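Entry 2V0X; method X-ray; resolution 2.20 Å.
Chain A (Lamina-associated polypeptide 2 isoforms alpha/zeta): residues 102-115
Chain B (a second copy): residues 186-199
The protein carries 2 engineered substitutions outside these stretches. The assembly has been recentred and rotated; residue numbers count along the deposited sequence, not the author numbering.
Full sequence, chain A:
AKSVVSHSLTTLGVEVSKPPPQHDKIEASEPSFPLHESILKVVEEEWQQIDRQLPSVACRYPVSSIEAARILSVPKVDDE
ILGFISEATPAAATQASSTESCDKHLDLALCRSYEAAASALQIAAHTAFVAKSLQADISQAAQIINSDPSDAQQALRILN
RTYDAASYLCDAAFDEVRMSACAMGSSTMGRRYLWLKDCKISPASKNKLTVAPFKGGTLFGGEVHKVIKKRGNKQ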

ATOM      1  N   CYS A 102      -3.894  16.991 -19.290  1.00 75.54           N
ATOM      2  CA  CYS A 102      -2.841  16.210 -18.645  1.00 73.18           C
ATOM      3  C   CYS A 102      -2.904  16.443 -17.132  1.00 69.45           C
ATOM      4  O   CYS A 102      -2.959  15.491 -16.356  1.00 68.79           O
ATOM      5  CB  CYS A 102      -1.467  16.623 -19.193  1.00 73.60           C
ATOM      6  SG  CYS A 102      -0.009  15.839 -18.420  1.00 73.88           S
ATOM      7  N   ASP A 103      -2.964  17.712 -16.733  1.00 62.04           N
ATOM      8  CA  ASP A 103      -3.032  18.089 -15.328  1.00 57.94           C
ATOM      9  C   ASP A 103      -4.160  17.401 -14.548  1.00 54.14           C
ATOM     10  O   ASP A 103      -3.967  17.011 -13.397  1.00 52.62           O
ATOM     11  CB  ASP A 103      -3.136  19.609 -15.191  1.00 62.92           C
ATOM     12  CG  ASP A 103      -1.796  20.313 -15.391  1.00 76.86           C
ATOM     13  OD1 ASP A 103      -1.689  21.495 -15.000  1.00 75.68           O
ATOM     14  OD2 ASP A 103      -0.853  19.688 -15.928  1.00 86.92           O
ATOM     15  N   LYS A 104      -5.328  17.251 -15.170  1.00 50.99           N
ATOM     16  CA  LYS A 104      -6.452  16.588 -14.523  1.00 47.49           C
ATOM     17  C   LYS A 104      -6.181  15.095 -14.376  1.00 45.75           C
ATOM     18  O   LYS A 104      -6.442  14.516 -13.328  1.00 45.82           O
ATOM     19  CB  LYS A 104      -7.755  16.827 -15.290  1.00 45.82           C
ATOM     20  CG  LYS A 104      -8.268  18.259 -15.169  1.00 70.61           C
ATOM     21  CD  LYS A 104      -9.464  18.528 -16.082  1.00 88.55           C
ATOM     22  CE  LYS A 104     -10.679  17.698 -15.691  1.00100.62           C
ATOM     23  NZ  LYS A 104     -11.812  17.899 -16.640  1.00107.57           N
ATOM     24  N   HIS A 105      -5.624  14.488 -15.416  1.00 45.94           N
ATOM     25  CA  HIS A 105      -5.297  13.066 -15.394  1.00 46.71           C
ATOM     26  C   HIS A 105      -4.203  12.763 -14.381  1.00 40.39           C
ATOM     27  O   HIS A 105      -4.263  11.753 -13.683  1.00 39.23           O
ATOM     28  CB  HIS A 105      -4.871  12.590 -16.782  1.00 50.70           C
ATOM     29  CG  HIS A 105      -5.985  12.585 -17.775  1.00 55.77           C
ATOM     30  ND1 HIS A 105      -7.171  11.917 -17.554  1.00 58.49           N
ATOM     31  CD2 HIS A 105      -6.112  13.190 -18.980  1.00 56.86           C
ATOM     32  CE1 HIS A 105      -7.982  12.112 -18.580  1.00 58.57           C
ATOM     33  NE2 HIS A 105      -7.363  12.882 -19.458  1.00 57.80           N
ATOM     34  N   LEU A 106      -3.205  13.638 -14.295  1.00 35.00           N
ATOM     35  CA  LEU A 106      -2.129  13.438 -13.344  1.00 34.13           C
ATOM     36  C   LEU A 106      -2.686  13.558 -11.911  1.00 34.85           C
ATOM     37  O   LEU A 106      -2.354  12.745 -11.033  1.00 36.07           O
ATOM     38  CB  LEU A 106      -0.989  14.438 -13.579  1.00 34.74           C
ATOM     39  CG  LEU A 106       0.106  14.080 -14.597  1.00 39.55           C
ATOM     40  CD1 LEU A 106       0.753  12.762 -14.215  1.00 38.95           C
ATOM     41  CD2 LEU A 106      -0.453  13.954 -15.988  1.00 48.75           C
ATOM     42  N   ASP A 107      -3.536  14.558 -11.683  1.00 32.61           N
ATOM     43  CA  ASP A 107      -4.136  14.752 -10.366  1.00 29.45           C
ATOM     44  C   ASP A 107      -4.950  13.522  -9.980  1.00 28.27           C
ATOM     45  O   ASP A 107      -4.880  13.053  -8.859  1.00 28.79           O
ATOM     46  CB  ASP A 107      -5.051  15.977 -10.331  1.00 25.82           C
ATOM     47  CG  ASP A 107      -5.468  16.336  -8.917  1.00 35.24           C
ATOM     48  OD1 ASP A 107      -4.579  16.431  -8.032  1.00 33.69           O
ATOM     49  OD2 ASP A 107      -6.686  16.503  -8.684  1.00 41.00           O
ATOM     50  N   LEU A 108      -5.726  13.012 -10.921  1.00 28.73           N
ATOM     51  CA  LEU A 108      -6.535  11.835 -10.655  1.00 29.78           C
ATOM     52  C   LEU A 108      -5.643  10.639 -10.266  1.00 30.16           C
ATOM     53  O   LEU A 108      -5.894   9.964  -9.259  1.00 32.61           O
ATOM     54  CB  LEU A 108      -7.416  11.505 -11.870  1.00 30.90           C
ATOM     55  CG  LEU A 108      -8.204  10.192 -11.760  1.00 37.54           C
ATOM     56  CD1 LEU A 108      -9.269  10.297 -10.657  1.00 41.08           C
ATOM     57  CD2 LEU A 108      -8.851   9.837 -13.079  1.00 41.85           C
ATOM     58  N   ALA A 109      -4.576  10.412 -11.031  1.00 27.49           N
ATOM     59  CA  ALA A 109      -3.655   9.314 -10.760  1.00 25.64           C
ATOM     60  C   ALA A 109      -3.083   9.440  -9.355  1.00 28.44           C
ATOM     61  O   ALA A 109      -3.035   8.462  -8.592  1.00 30.30           O
ATOM     62  CB  ALA A 109      -2.519   9.300 -11.783  1.00 24.70           C
ATOM     63  N   LEU A 110      -2.607  10.635  -9.019  1.00 28.15           N
ATOM     64  CA  LEU A 110      -2.039  10.837  -7.699  1.00 27.21           C
ATOM     65  C   LEU A 110      -3.087  10.667  -6.595  1.00 28.77           C
ATOM     66  O   LEU A 110      -2.772  10.177  -5.509  1.00 31.84           O
ATOM     67  CB  LEU A 110      -1.351  12.203  -7.607  1.00 27.16           C
ATOM     68  CG  LEU A 110      -0.036  12.344  -8.385  1.00 29.09           C
ATOM     69  CD1 LEU A 110       0.333  13.794  -8.575  1.00 30.47           C
ATOM     70  CD2 LEU A 110       1.085  11.573  -7.709  1.00 26.96           C
ATOM     71  N   CYS A 111      -4.318  11.089  -6.863  1.00 29.24           N
ATOM     72  CA  CYS A 111      -5.408  10.970  -5.896  1.00 29.86           C
ATOM     73  C   CYS A 111      -5.743   9.494  -5.648  1.00 27.70           C
ATOM     74  O   CYS A 111      -5.850   9.060  -4.506  1.00 26.61           O
ATOM     75  CB  CYS A 111      -6.640  11.752  -6.386  1.00 30.67           C
ATOM     76  SG  CYS A 111      -6.502  13.553  -6.080  1.00 30.70           S
ATOM     77  N   ARG A 112      -5.793   8.711  -6.720  1.00 26.90           N
ATOM     78  CA  ARG A 112      -6.056   7.279  -6.611  1.00 25.85           C
ATOM     79  C   ARG A 112      -4.929   6.552  -5.897  1.00 28.18           C
ATOM     80  O   ARG A 112      -5.186   5.640  -5.106  1.00 33.88           O
ATOM     81  CB  ARG A 112      -6.276   6.668  -7.985  1.00 28.41           C
ATOM     82  CG  ARG A 112      -7.602   7.048  -8.585  1.00 33.75           C
ATOM     83  CD  ARG A 112      -7.978   6.114  -9.696  1.00 42.34           C
ATOM     84  NE  ARG A 112      -9.215   6.537 -10.341  1.00 65.33           N
ATOM     85  CZ  ARG A 112      -9.552   6.217 -11.586  1.00 77.99           C
ATOM     86  NH1 ARG A 112      -8.749   5.462 -12.323  1.00 92.63           N
ATOM     87  NH2 ARG A 112     -10.676   6.685 -12.108  1.00 64.12           N
ATOM     88  N   SER A 113      -3.683   6.960  -6.154  1.00 25.11           N
ATOM     89  CA  SER A 113      -2.534   6.342  -5.497  1.00 26.01           C
ATOM     90  C   SER A 113      -2.692   6.554  -3.988  1.00 27.68           C
ATOM     91  O   SER A 113      -2.446   5.652  -3.183  1.00 29.35           O
ATOM     92  CB  SER A 113      -1.212   6.998  -5.947  1.00 28.58           C
ATOM     93  OG  SER A 113      -1.025   6.920  -7.348  1.00 36.05           O
ATOM     94  N   TYR A 114      -3.053   7.776  -3.617  1.00 26.97           N
ATOM     95  CA  TYR A 114      -3.248   8.109  -2.206  1.00 27.68           C
ATOM     96  C   TYR A 114      -4.412   7.280  -1.637  1.00 26.58           C
ATOM     97  O   TYR A 114      -4.309   6.714  -0.565  1.00 26.85           O
ATOM     98  CB  TYR A 114      -3.571   9.612  -2.040  1.00 28.03           C
ATOM     99  CG  TYR A 114      -3.579  10.107  -0.596  1.00 26.96           C
ATOM    100  CD1 TYR A 114      -2.508  10.844  -0.090  1.00 25.99           C
ATOM    101  CD2 TYR A 114      -4.642   9.811   0.273  1.00 27.05           C
ATOM    102  CE1 TYR A 114      -2.487  11.272   1.246  1.00 27.49           C
ATOM    103  CE2 TYR A 114      -4.628  10.236   1.624  1.00 25.33           C
ATOM    104  CZ  TYR A 114      -3.550  10.958   2.094  1.00 23.15           C
ATOM    105  OH  TYR A 114      -3.491  11.363   3.412  1.00 25.13           O
ATOM    106  N   GLU A 115      -5.505   7.197  -2.382  1.00 26.15           N
ATOM    107  CA  GLU A 115      -6.692   6.488  -1.913  1.00 27.42           C
ATOM    108  C   GLU A 115      -6.433   4.982  -1.747  1.00 27.73           C
ATOM    109  O   GLU A 115      -6.813   4.396  -0.736  1.00 28.65           O
ATOM    110  CB  GLU A 115      -7.854   6.748  -2.864  1.00 26.82           C
ATOM    111  CG  GLU A 115      -9.211   6.381  -2.336  1.00 49.82           C
ATOM    112  CD  GLU A 115     -10.302   6.531  -3.383  1.00 65.73           C
ATOM    113  OE1 GLU A 115     -10.286   7.534  -4.140  1.00 43.59           O
ATOM    114  OE2 GLU A 115     -11.176   5.637  -3.448  1.00 64.98           O
TER
ATOM    115  N   SER B 186       4.267  10.516  -0.862  1.00 30.91           N
ATOM    116  CA  SER B 186       4.745  10.715  -2.229  1.00 30.14           C
ATOM    117  C   SER B 186       3.646  11.261  -3.126  1.00 29.85           C
ATOM    118  O   SER B 186       3.886  12.157  -3.940  1.00 31.87           O
ATOM    119  CB  SER B 186       5.309   9.415  -2.787  1.00 32.42           C
ATOM    120  OG  SER B 186       6.422   9.009  -2.018  1.00 47.25           O
ATOM    121  N   SER B 187       2.437  10.738  -2.958  1.00 27.74           N
ATOM    122  CA  SER B 187       1.301  11.202  -3.734  1.00 28.36           C
ATOM    123  C   SER B 187       1.096  12.705  -3.457  1.00 30.61           C
ATOM    124  O   SER B 187       0.951  13.506  -4.379  1.00 31.33           O
ATOM    125  CB  SER B 187       0.045  10.421  -3.340  1.00 29.65           C
ATOM    126  OG  SER B 187      -1.132  11.118  -3.729  1.00 38.42           O
ATOM    127  N   THR B 188       1.130  13.066  -2.179  1.00 31.71           N
ATOM    128  CA  THR B 188       0.960  14.440  -1.737  1.00 27.44           C
ATOM    129  C   THR B 188       2.076  15.343  -2.282  1.00 31.39           C
ATOM    130  O   THR B 188       1.809  16.452  -2.715  1.00 32.84           O
ATOM    131  CB  THR B 188       0.878  14.484  -0.196  1.00 25.41           C
ATOM    132  OG1 THR B 188      -0.240  13.683   0.218  1.00 25.39           O
ATOM    133  CG2 THR B 188       0.713  15.904   0.330  1.00 23.40           C
HETATM  134  N   MSE B 189       3.314  14.853  -2.293  1.00 35.17           N
HETATM  135  CA  MSE B 189       4.429  15.627  -2.837  1.00 40.86           C
HETATM  136  C   MSE B 189       4.163  15.917  -4.335  1.00 36.82           C
HETATM  137  O   MSE B 189       4.253  17.058  -4.798  1.00 34.26           O
HETATM  138  CB  MSE B 189       5.742  14.859  -2.677  1.00 47.50           C
HETATM  139  CG  MSE B 189       6.963  15.629  -3.196  1.00 58.02           C
HETATM  140 SE   MSE B 189       8.555  14.534  -3.462  1.00 69.09          SE
HETATM  141  CE  MSE B 189       8.249  14.031  -5.301  1.00 68.36           C
ATOM    142  N   GLY B 190       3.800  14.880  -5.075  1.00 31.66           N
ATOM    143  CA  GLY B 190       3.516  15.052  -6.481  1.00 26.68           C
ATOM    144  C   GLY B 190       2.449  16.112  -6.707  1.00 28.67           C
ATOM    145  O   GLY B 190       2.616  16.996  -7.555  1.00 34.54           O
ATOM    146  N   ARG B 191       1.376  16.055  -5.919  1.00 25.75           N
ATOM    147  CA  ARG B 191       0.277  17.007  -6.056  1.00 26.42           C
ATOM    148  C   ARG B 191       0.630  18.423  -5.624  1.00 27.22           C
ATOM    149  O   ARG B 191       0.056  19.378  -6.144  1.00 28.87           O
ATOM    150  CB  ARG B 191      -0.998  16.503  -5.348  1.00 27.45           C
ATOM    151  CG  ARG B 191      -1.587  15.235  -5.989  1.00 25.38           C
ATOM    152  CD  ARG B 191      -2.786  14.692  -5.212  1.00 34.05           C
ATOM    153  NE  ARG B 191      -3.943  15.583  -5.258  1.00 38.44           N
ATOM    154  CZ  ARG B 191      -4.624  15.991  -4.192  1.00 36.48           C
ATOM    155  NH1 ARG B 191      -4.264  15.598  -2.979  1.00 27.44           N
ATOM    156  NH2 ARG B 191      -5.699  16.759  -4.341  1.00 23.92           N
ATOM    157  N   ARG B 192       1.534  18.571  -4.660  1.00 26.64           N
ATOM    158  CA  ARG B 192       1.956  19.913  -4.258  1.00 26.15           C
ATOM    159  C   ARG B 192       2.627  20.593  -5.470  1.00 28.74           C
ATOM    160  O   ARG B 192       2.280  21.717  -5.828  1.00 29.16           O
ATOM    161  CB  ARG B 192       2.914  19.856  -3.076  1.00 24.45           C
ATOM    162  CG  ARG B 192       2.217  19.634  -1.749  1.00 23.71           C
ATOM    163  CD  ARG B 192       3.231  19.607  -0.647  1.00 23.71           C
ATOM    164  NE  ARG B 192       2.583  19.543   0.657  1.00 26.20           N
ATOM    165  CZ  ARG B 192       3.245  19.545   1.807  1.00 27.14           C
ATOM    166  NH1 ARG B 192       4.561  19.614   1.796  1.00 29.03           N
ATOM    167  NH2 ARG B 192       2.595  19.455   2.961  1.00 29.71           N
ATOM    168  N   TYR B 193       3.522  19.877  -6.150  1.00 29.53           N
ATOM    169  CA  TYR B 193       4.195  20.427  -7.334  1.00 29.94           C
ATOM    170  C   TYR B 193       3.184  20.715  -8.430  1.00 31.19           C
ATOM    171  O   TYR B 193       3.236  21.754  -9.093  1.00 35.54           O
ATOM    172  CB  TYR B 193       5.251  19.457  -7.869  1.00 30.98           C
ATOM    173  CG  TYR B 193       6.543  19.486  -7.091  1.00 33.07           C
ATOM    174  CD1 TYR B 193       6.835  18.507  -6.141  1.00 31.79           C
ATOM    175  CD2 TYR B 193       7.490  20.485  -7.322  1.00 34.87           C
ATOM    176  CE1 TYR B 193       8.044  18.520  -5.439  1.00 31.42           C
ATOM    177  CE2 TYR B 193       8.697  20.510  -6.632  1.00 35.41           C
ATOM    178  CZ  TYR B 193       8.968  19.524  -5.692  1.00 39.45           C
ATOM    179  OH  TYR B 193      10.167  19.543  -5.014  1.00 46.50           O
ATOM    180  N   LEU B 194       2.231  19.809  -8.594  1.00 28.74           N
ATOM    181  CA  LEU B 194       1.221  19.976  -9.615  1.00 28.67           C
ATOM    182  C   LEU B 194       0.323  21.189  -9.421  1.00 31.57           C
ATOM    183  O   LEU B 194       0.030  21.892 -10.383  1.00 34.20           O
ATOM    184  CB  LEU B 194       0.367  18.728  -9.730  1.00 28.59           C
ATOM    185  CG  LEU B 194      -0.702  18.777 -10.818  1.00 31.00           C
ATOM    186  CD1 LEU B 194      -0.039  18.809 -12.218  1.00 31.32           C
ATOM    187  CD2 LEU B 194      -1.594  17.553 -10.672  1.00 31.31           C
ATOM    188  N   TRP B 195      -0.137  21.408  -8.188  1.00 33.04           N
ATOM    189  CA  TRP B 195      -1.022  22.524  -7.877  1.00 32.13           C
ATOM    190  C   TRP B 195      -0.347  23.885  -7.712  1.00 34.04           C
ATOM    191  O   TRP B 195      -0.998  24.913  -7.886  1.00 35.43           O
ATOM    192  CB  TRP B 195      -1.916  22.202  -6.672  1.00 31.45           C
ATOM    193  CG  TRP B 195      -2.998  21.265  -7.050  1.00 32.57           C
ATOM    194  CD1 TRP B 195      -2.971  19.895  -6.951  1.00 33.39           C
ATOM    195  CD2 TRP B 195      -4.235  21.596  -7.704  1.00 32.78           C
ATOM    196  NE1 TRP B 195      -4.101  19.362  -7.516  1.00 33.87           N
ATOM    197  CE2 TRP B 195      -4.895  20.377  -7.984  1.00 34.32           C
ATOM    198  CE3 TRP B 195      -4.842  22.798  -8.083  1.00 33.29           C
ATOM    199  CZ2 TRP B 195      -6.134  20.324  -8.632  1.00 36.43           C
ATOM    200  CZ3 TRP B 195      -6.077  22.752  -8.727  1.00 34.99           C
ATOM    201  CH2 TRP B 195      -6.714  21.521  -8.997  1.00 35.90           C
ATOM    202  N   LEU B 196       0.939  23.901  -7.379  1.00 32.89           N
ATOM    203  CA  LEU B 196       1.661  25.160  -7.243  1.00 32.00           C
ATOM    204  C   LEU B 196       2.157  25.698  -8.595  1.00 35.46           C
ATOM    205  O   LEU B 196       2.414  26.890  -8.732  1.00 39.00           O
ATOM    206  CB  LEU B 196       2.850  25.010  -6.294  1.00 31.22           C
ATOM    207  CG  LEU B 196       2.552  24.938  -4.799  1.00 32.97           C
ATOM    208  CD1 LEU B 196       3.854  24.838  -4.047  1.00 35.27           C
ATOM    209  CD2 LEU B 196       1.771  26.163  -4.341  1.00 32.02           C
ATOM    210  N   LYS B 197       2.228  24.825  -9.595  1.00 38.24           N
ATOM    211  CA  LYS B 197       2.710  25.164 -10.935  1.00 41.29           C
ATOM    212  C   LYS B 197       2.205  26.489 -11.514  1.00 44.16           C
ATOM    213  O   LYS B 197       3.009  27.335 -11.920  1.00 45.35           O
ATOM    214  CB  LYS B 197       2.408  24.008 -11.908  1.00 47.27           C
ATOM    215  CG  LYS B 197       3.121  24.110 -13.246  1.00 61.12           C
ATOM    216  CD  LYS B 197       2.963  22.844 -14.090  1.00 65.26           C
ATOM    217  CE  LYS B 197       1.533  22.646 -14.562  1.00 73.32           C
ATOM    218  NZ  LYS B 197       1.426  21.442 -15.424  1.00 87.43           N
ATOM    219  N   ASP B 198       0.884  26.648 -11.577  1.00 47.17           N
ATOM    220  CA  ASP B 198       0.265  27.863 -12.107  1.00 50.16           C
ATOM    221  C   ASP B 198      -0.296  28.736 -10.983  1.00 50.71           C
ATOM    222  O   ASP B 198      -1.241  29.498 -11.201  1.00 48.27           O
ATOM    223  CB  ASP B 198      -0.877  27.514 -13.077  1.00 54.41           C
ATOM    224  CG  ASP B 198      -0.425  26.628 -14.228  1.00 65.57           C
ATOM    225  OD1 ASP B 198      -1.085  25.595 -14.471  1.00 70.58           O
ATOM    226  OD2 ASP B 198       0.578  26.968 -14.897  1.00 64.25           O
ATOM    227  N   CYS B 199       0.249  28.588  -9.776  1.00 52.55           N
ATOM    228  CA  CYS B 199      -0.207  29.372  -8.633  1.00 52.72           C
ATOM    229  C   CYS B 199       0.582  30.679  -8.617  1.00 54.96           C
ATOM    230  O   CYS B 199       1.808  30.682  -8.467  1.00 55.11           O
ATOM    231  CB  CYS B 199       0.002  28.599  -7.331  1.00 51.90           C
ATOM    232  SG  CYS B 199      -0.575  29.432  -5.831  1.00 51.83           S
TER
HETATM  233  O   HOH W   1      -7.211  17.409  -6.441  1.00 36.20           O

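Helices that pack closely do so where small residues let the backbones approach, and longer side chains bridge the gap as it widens. The two copies of lamina-associated polypeptide 2 illustrate this principle. The chain A helix, which runs through 102-115, and the helix that enters the chain B stretch at 186 run nearly antiparallel, at 159°, with axes 8.8 Å apart at their closest. The CA atoms of L110(A) and S187(B) lie only 5.2 Å apart, whereas those of D103(A) and L194(B) are separated by 7.4 Å.

At the tight end, S187(B), with chi1 in the t well, directs its OG to the carbonyl O of L110(A), 2.6 Å away. That oxygen also accepts the helical bond from Y114(A) N, so the serine adds a second donor without breaking the helix. G190(B) leaves room for the L110(A) side chain (m, t): a CB in ideal position would lie 3.0 Å from L110(A) CD2, a clash. L110(A) CB also packs 3.4 Å from R191(B) CG, the aliphatic part of the arginine.

D107(A) has its CA-to-CB bond sideways, but chi1 in the t well brings the carboxylate nearer chain B. Its OD1 accepts nearly straight hydrogen bonds from R191(B) NE and W195(B) NE1, each 3.0 Å away; the arginine bond is also a salt bridge. The m rotamer of R191(B), followed by t and p, carries its guanidinium to this acid, with C111(A) SG over one face. Water 1 donates to D107(A) OD2 and accepts from R191(B) NH2, closing a second link.

L194(B), t and p, places CD2 3.8 Å from D107(A) CB. Beyond it, K197(B) extends to a salt bridge, NZ to D103(A) OD2 at 2.9 Å, although the aspartate is poorly ordered.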